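Local atomic coordinates of sensor protein (Bacteroides thetaiotaomicron, PDB entry 2X7X), a protein that binds fructose through its periplasmic domain and, as a hybrid two-component sensor kinase, probably passes the signal on by ATP-dependent histidine phosphorylation. Residues R115-Y120 with I217-D222; E145-F150 with I160-K165. One frame throughout, in Å; residues are numbered along the deposited sequence.

How the contacts relate
Both contacts pack a helix against the mixed sheet of one lobe of the periplasmic domain, and both end at the same fructose. Contact 1 is the more buried. It sets helix 110-124 against strand 217-220, inside the sheet, through aliphatic side chains and one tyrosine ring. Contact 2 sets helix 141-155 against strand 159-167, an outermost strand of that sheet. It is partly exposed and mixes ring edges with a lysine chain. The two helices also touch each other: G118 CA lies 3.6 Å from F150 CD1. Behind the sugar site, I221 CD1 of contact 1 packs 3.5 Å from R146 CD of contact 2. Contact 1 brings a carboxylate to the ligand, contact 2 a guanidinium.

Contact 1. Residues R115-Y120 with I217-D222; sequences RSVGNY and IFVGID. With FRU (beta-D-fructofuranose), chain E.
V219 is the hub of this contact and meets V117 and Y120 with separate methyl groups. Its CG1 faces V117 CG2 at 4.3 Å. Its CG2 approaches the Y120 ring obliquely, 4.2 Å from CE2. One torsion explains this split: with chi1 at -173°, CG1 lies anti to the backbone N and CG2 stays beside it. V117 CG2 also reaches I221 CG1 at 4.5 Å. No hydrogen bond joins the two segments, so the contact is apolar. The Y120 ring is carried toward the strand by a CG anti to its own backbone N (chi1 175°).

Beyond I221 the chain enters the sugar site. D222 takes two hydroxyls of the bound fructose, one on each carboxylate oxygen. FRU O4 donates to D222 OD1 at 2.5 Å. FRU O3 donates to D222 OD2, a bond modelled so short that its exact length is doubtful. This double grip orients the C3-C4 edge of the ring. Replacing D222 with an alanine removes both carboxylate oxygens; O3 and O4 would probably lose these acceptors and the sugar would be freer to turn.

The position at the C-terminal end of a parallel strand is where ligand sites form in the Rossmann-like lobes of periplasmic binding proteins. V219 shares backbone hydrogen bonds with V192 and A194 of the adjoining strand. Y193 of strand 191-194 touches V117 and I221, while F243 of strand 241-244 touches V117 and V219. Helix 110-124 thus lies across three neighbouring strands, and A153 of helix 141-155 touches its R115 and N119.

Contact 2. Residues E145-F150 with I160-K165; sequences ERHQGF and IKLIDK. With K (potassium ion), chain G; FRU (beta-D-fructofuranose), chain E.
Two rings of helix 141-155, H147 and F150, meet L162 of strand 159-167 with their edges. These segments close the beta-alpha-beta unit of strand 128-135, helix 141-155 and strand 159-167. L162 CD2 lies close to the H147 ring plane, 4.0 Å from CE1. L162 CD1 does the same at F150, 4.2 Å from CE2. The two methyls of one leucine thus each meet one ring edge. K165 CD comes to the H147 ring obliquely, 3.5 Å from CE1, its side chain crossing at about a right angle. The third flat group, the R146 guanidinium, points to the sugar. FRU O4 sits at its edge, in plane, and Y245 makes a cation-pi contact with it.

The axes of 145-150 and 160-165 approach to 12.3 Å, at 143° between their N-to-C directions. Both rings turn to the strand because CG is anti to the backbone N (chi1 172° at H147). H147 ND1 is hydrogen-bonded to E133 of strand 128-135, which helps to hold the ring's rotation.

R146 NE bonds N110 OD1, which steadies the group. R146 NH1 and NH2 both donate to FRU O4, each at 3.0 Å. At the other end of the contact, the I160 carbonyl binds potassium together with the I154 and F157 carbonyls and two waters. The I160 O to potassium distance is 2.7 Å.

Contact 1. Residues R115-Y120 with I217-D222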
# COMPACT_ATOMS: atom_id res chain seq x y z
N ARG A 115 -15.77 -17.32 -3.32
CA ARG A 115 -15.10 -18.19 -4.25
C ARG A 115 -13.60 -18.15 -4.01
O ARG A 115 -12.98 -19.20 -3.82
CB ARG A 115 -15.42 -17.75 -5.66
CG ARG A 115 -15.21 -18.80 -6.71
CD ARG A 115 -14.84 -18.11 -8.03
NE ARG A 115 -15.04 -18.99 -9.16
CZ ARG A 115 -16.23 -19.44 -9.54
NH1 ARG A 115 -16.33 -20.25 -10.60
NH2 ARG A 115 -17.32 -19.06 -8.87
N SER A 116 -13.03 -16.95 -3.99
CA SER A 116 -11.63 -16.74 -3.65
C SER A 116 -11.22 -17.35 -2.31
O SER A 116 -10.11 -17.90 -2.18
CB SER A 116 -11.31 -15.26 -3.61
OG SER A 116 -11.39 -14.69 -4.87
N VAL A 117 -12.08 -17.23 -1.30
CA VAL A 117 -11.79 -17.78 0.01
C VAL A 117 -11.72 -19.29 -0.08
O VAL A 117 -10.79 -19.90 0.43
CB VAL A 117 -12.83 -17.36 1.05
CG1 VAL A 117 -12.81 -18.29 2.24
CG2 VAL A 117 -12.58 -15.97 1.48
N GLY A 118 -12.70 -19.91 -0.73
CA GLY A 118 -12.69 -21.35 -0.92
C GLY A 118 -11.47 -21.83 -1.68
O GLY A 118 -10.87 -22.85 -1.30
N ASN A 119 -11.08 -21.11 -2.74
CA ASN A 119 -9.91 -21.51 -3.51
C ASN A 119 -8.63 -21.40 -2.69
O ASN A 119 -7.78 -22.28 -2.76
CB ASN A 119 -9.78 -20.76 -4.85
CG ASN A 119 -10.77 -21.26 -5.93
OD1 ASN A 119 -11.25 -22.39 -5.91
ND2 ASN A 119 -11.08 -20.37 -6.87
N TYR A 120 -8.50 -20.32 -1.92
CA TYR A 120 -7.32 -20.12 -1.12
C TYR A 120 -7.15 -21.21 -0.05
O TYR A 120 -6.05 -21.72 0.15
CB TYR A 120 -7.32 -18.72 -0.50
CG TYR A 120 -6.16 -18.51 0.44
CD1 TYR A 120 -4.99 -17.90 0.01
CD2 TYR A 120 -6.24 -18.96 1.77
CE1 TYR A 120 -3.92 -17.73 0.88
CE2 TYR A 120 -5.18 -18.80 2.63
CZ TYR A 120 -4.02 -18.18 2.19
OH TYR A 120 -2.98 -18.04 3.07
N ILE A 217 -5.84 -23.14 9.93
CA ILE A 217 -5.60 -21.80 9.40
C ILE A 217 -6.85 -20.95 9.59
O ILE A 217 -7.97 -21.49 9.71
CB ILE A 217 -5.25 -21.84 7.90
CG1 ILE A 217 -6.40 -22.46 7.09
CG2 ILE A 217 -3.87 -22.51 7.67
CD1 ILE A 217 -6.39 -22.05 5.65
N PHE A 218 -6.67 -19.63 9.62
CA PHE A 218 -7.78 -18.69 9.80
C PHE A 218 -7.87 -17.72 8.63
O PHE A 218 -6.89 -17.06 8.27
CB PHE A 218 -7.65 -17.92 11.12
CG PHE A 218 -7.77 -18.80 12.34
CD1 PHE A 218 -8.99 -18.92 13.01
CD2 PHE A 218 -6.67 -19.55 12.80
CE1 PHE A 218 -9.11 -19.77 14.14
CE2 PHE A 218 -6.78 -20.39 13.91
CZ PHE A 218 -7.99 -20.50 14.58
N VAL A 219 -9.06 -17.66 8.02
CA VAL A 219 -9.31 -16.73 6.91
C VAL A 219 -10.48 -15.81 7.19
O VAL A 219 -11.54 -16.26 7.64
CB VAL A 219 -9.48 -17.47 5.56
CG1 VAL A 219 -9.55 -16.47 4.43
CG2 VAL A 219 -8.33 -18.45 5.32
N GLY A 220 -10.29 -14.52 6.95
CA GLY A 220 -11.33 -13.53 7.20
C GLY A 220 -11.53 -12.63 6.00
O GLY A 220 -10.92 -12.85 4.95
N ILE A 221 -12.41 -11.64 6.13
CA ILE A 221 -12.68 -10.70 5.05
C ILE A 221 -12.70 -9.30 5.63
O ILE A 221 -13.15 -9.11 6.76
CB ILE A 221 -14.01 -11.00 4.33
CG1 ILE A 221 -14.01 -12.41 3.75
CG2 ILE A 221 -14.26 -10.00 3.21
CD1 ILE A 221 -15.37 -12.94 3.34
N ASP A 222 -12.17 -8.33 4.88
CA ASP A 222 -12.28 -6.88 5.14
C ASP A 222 -10.93 -6.24 4.89
O ASP A 222 -10.83 -5.29 4.09
CB ASP A 222 -12.78 -6.54 6.55
CG ASP A 222 -14.30 -6.56 6.67
OD1 ASP A 222 -15.02 -6.51 5.66
OD2 ASP A 222 -14.79 -6.64 7.82
C1 FRU E . -19.06 -3.74 8.38
C2 FRU E . -19.21 -5.22 8.05
C3 FRU E . -17.93 -5.81 7.48
C4 FRU E . -18.45 -6.75 6.42
C5 FRU E . -19.61 -5.93 5.85
C6 FRU E . -20.69 -6.74 5.14
O1 FRU E . -20.14 -3.33 9.22
O2 FRU E . -19.66 -5.90 9.23
O3 FRU E . -17.12 -6.45 8.48
O4 FRU E . -17.47 -7.09 5.44
O5 FRU E . -20.19 -5.35 7.02
O6 FRU E . -21.65 -5.84 4.55

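Contact 2. Residues E145-F150 with I160-K165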
# COMPACT_ATOMS: atom_id res chain seq x y z
N GLU A 145 -23.96 -14.50 -0.08
CA GLU A 145 -23.03 -14.67 -1.19
C GLU A 145 -21.68 -15.20 -0.71
O GLU A 145 -21.16 -16.15 -1.30
CB GLU A 145 -22.90 -13.38 -1.99
CG GLU A 145 -24.12 -13.09 -2.83
CD GLU A 145 -24.24 -11.65 -3.29
OE1 GLU A 145 -23.19 -10.99 -3.53
OE2 GLU A 145 -25.39 -11.18 -3.43
N ARG A 146 -21.13 -14.64 0.36
CA ARG A 146 -19.91 -15.21 0.93
C ARG A 146 -20.01 -16.72 1.15
O ARG A 146 -19.02 -17.44 1.04
CB ARG A 146 -19.48 -14.48 2.20
CG ARG A 146 -18.76 -13.17 1.89
CD ARG A 146 -18.74 -12.21 3.06
NE ARG A 146 -18.47 -10.85 2.60
CZ ARG A 146 -18.13 -9.82 3.38
NH1 ARG A 146 -17.99 -9.99 4.70
NH2 ARG A 146 -17.95 -8.61 2.84
N HIS A 147 -21.21 -17.21 1.43
CA HIS A 147 -21.39 -18.65 1.61
C HIS A 147 -21.52 -19.37 0.27
O HIS A 147 -20.88 -20.40 0.07
CB HIS A 147 -22.56 -18.96 2.53
CG HIS A 147 -22.91 -20.41 2.61
ND1 HIS A 147 -22.20 -21.31 3.38
CD2 HIS A 147 -23.90 -21.12 2.02
CE1 HIS A 147 -22.74 -22.51 3.26
NE2 HIS A 147 -23.77 -22.42 2.44
N GLN A 148 -22.32 -18.82 -0.64
CA GLN A 148 -22.61 -19.47 -1.92
C GLN A 148 -21.33 -19.65 -2.75
O GLN A 148 -21.09 -20.72 -3.31
CB GLN A 148 -23.62 -18.65 -2.72
CG GLN A 148 -25.05 -18.74 -2.25
CD GLN A 148 -25.92 -17.55 -2.71
OE1 GLN A 148 -26.95 -17.26 -2.11
NE2 GLN A 148 -25.49 -16.84 -3.77
N GLY A 149 -20.53 -18.58 -2.81
CA GLY A 149 -19.32 -18.54 -3.62
C GLY A 149 -18.31 -19.51 -3.07
O GLY A 149 -17.61 -20.18 -3.82
N PHE A 150 -18.27 -19.60 -1.75
CA PHE A 150 -17.38 -20.51 -1.08
C PHE A 150 -17.78 -21.96 -1.33
O PHE A 150 -16.91 -22.82 -1.50
CB PHE A 150 -17.37 -20.20 0.41
CG PHE A 150 -16.84 -21.30 1.26
CD1 PHE A 150 -15.49 -21.56 1.31
CD2 PHE A 150 -17.71 -22.06 2.03
CE1 PHE A 150 -15.00 -22.56 2.12
CE2 PHE A 150 -17.23 -23.08 2.83
CZ PHE A 150 -15.87 -23.33 2.88
N ILE A 160 -12.18 -31.55 0.41
CA ILE A 160 -12.40 -30.37 1.23
C ILE A 160 -13.86 -30.45 1.67
O ILE A 160 -14.75 -30.51 0.81
CB ILE A 160 -12.17 -29.06 0.44
CG1 ILE A 160 -10.70 -28.90 0.03
CG2 ILE A 160 -12.68 -27.85 1.22
CD1 ILE A 160 -9.73 -28.87 1.17
N LYS A 161 -14.10 -30.48 2.97
CA LYS A 161 -15.46 -30.64 3.49
C LYS A 161 -15.87 -29.57 4.49
O LYS A 161 -15.17 -29.33 5.46
CB LYS A 161 -15.62 -32.01 4.13
CG LYS A 161 -15.24 -33.16 3.20
CD LYS A 161 -15.25 -34.49 3.93
CE LYS A 161 -14.73 -35.61 3.02
NZ LYS A 161 -13.83 -36.57 3.78
N LEU A 162 -17.01 -28.95 4.24
CA LEU A 162 -17.63 -28.11 5.23
C LEU A 162 -18.34 -28.99 6.25
O LEU A 162 -19.37 -29.61 5.95
CB LEU A 162 -18.59 -27.12 4.56
CG LEU A 162 -19.25 -26.12 5.52
CD1 LEU A 162 -18.20 -25.26 6.23
CD2 LEU A 162 -20.26 -25.26 4.80
N ILE A 163 -17.80 -29.05 7.47
CA ILE A 163 -18.34 -29.92 8.53
C ILE A 163 -19.19 -29.18 9.58
O ILE A 163 -19.82 -29.83 10.43
CB ILE A 163 -17.23 -30.74 9.25
CG1 ILE A 163 -16.29 -29.82 10.05
CG2 ILE A 163 -16.47 -31.60 8.27
CD1 ILE A 163 -15.50 -30.54 11.15
N ASP A 164 -19.19 -27.85 9.55
CA ASP A 164 -20.02 -27.06 10.48
C ASP A 164 -20.13 -25.59 10.06
O ASP A 164 -19.20 -25.02 9.47
CB ASP A 164 -19.49 -27.15 11.93
CG ASP A 164 -20.62 -27.09 12.97
OD1 ASP A 164 -21.62 -26.37 12.74
OD2 ASP A 164 -20.49 -27.76 14.02
N LYS A 165 -21.27 -24.99 10.39
CA LYS A 165 -21.59 -23.62 10.00
C LYS A 165 -22.48 -22.96 11.06
O LYS A 165 -23.38 -23.58 11.61
CB LYS A 165 -22.30 -23.61 8.65
CG LYS A 165 -22.70 -22.24 8.12
CD LYS A 165 -23.22 -22.33 6.68
CE LYS A 165 -24.53 -23.11 6.58
NZ LYS A 165 -25.67 -22.24 6.94
K K G . -16.32 -30.62 -1.36
C1 FRU E . -19.06 -3.74 8.38
C2 FRU E . -19.21 -5.22 8.05
C3 FRU E . -17.93 -5.81 7.48
C4 FRU E . -18.45 -6.75 6.42
C5 FRU E . -19.61 -5.93 5.85
C6 FRU E . -20.69 -6.74 5.14
O1 FRU E . -20.14 -3.33 9.22
O2 FRU E . -19.66 -5.90 9.23
O3 FRU E . -17.12 -6.45 8.48
O4 FRU E . -17.47 -7.09 5.44
O5 FRU E . -20.19 -5.35 7.02
O6 FRU E . -21.65 -5.84 4.55
O HOH W 1 -18.54 -29.44 -0.42
O HOH W 2 -16.77 -31.82 -4.03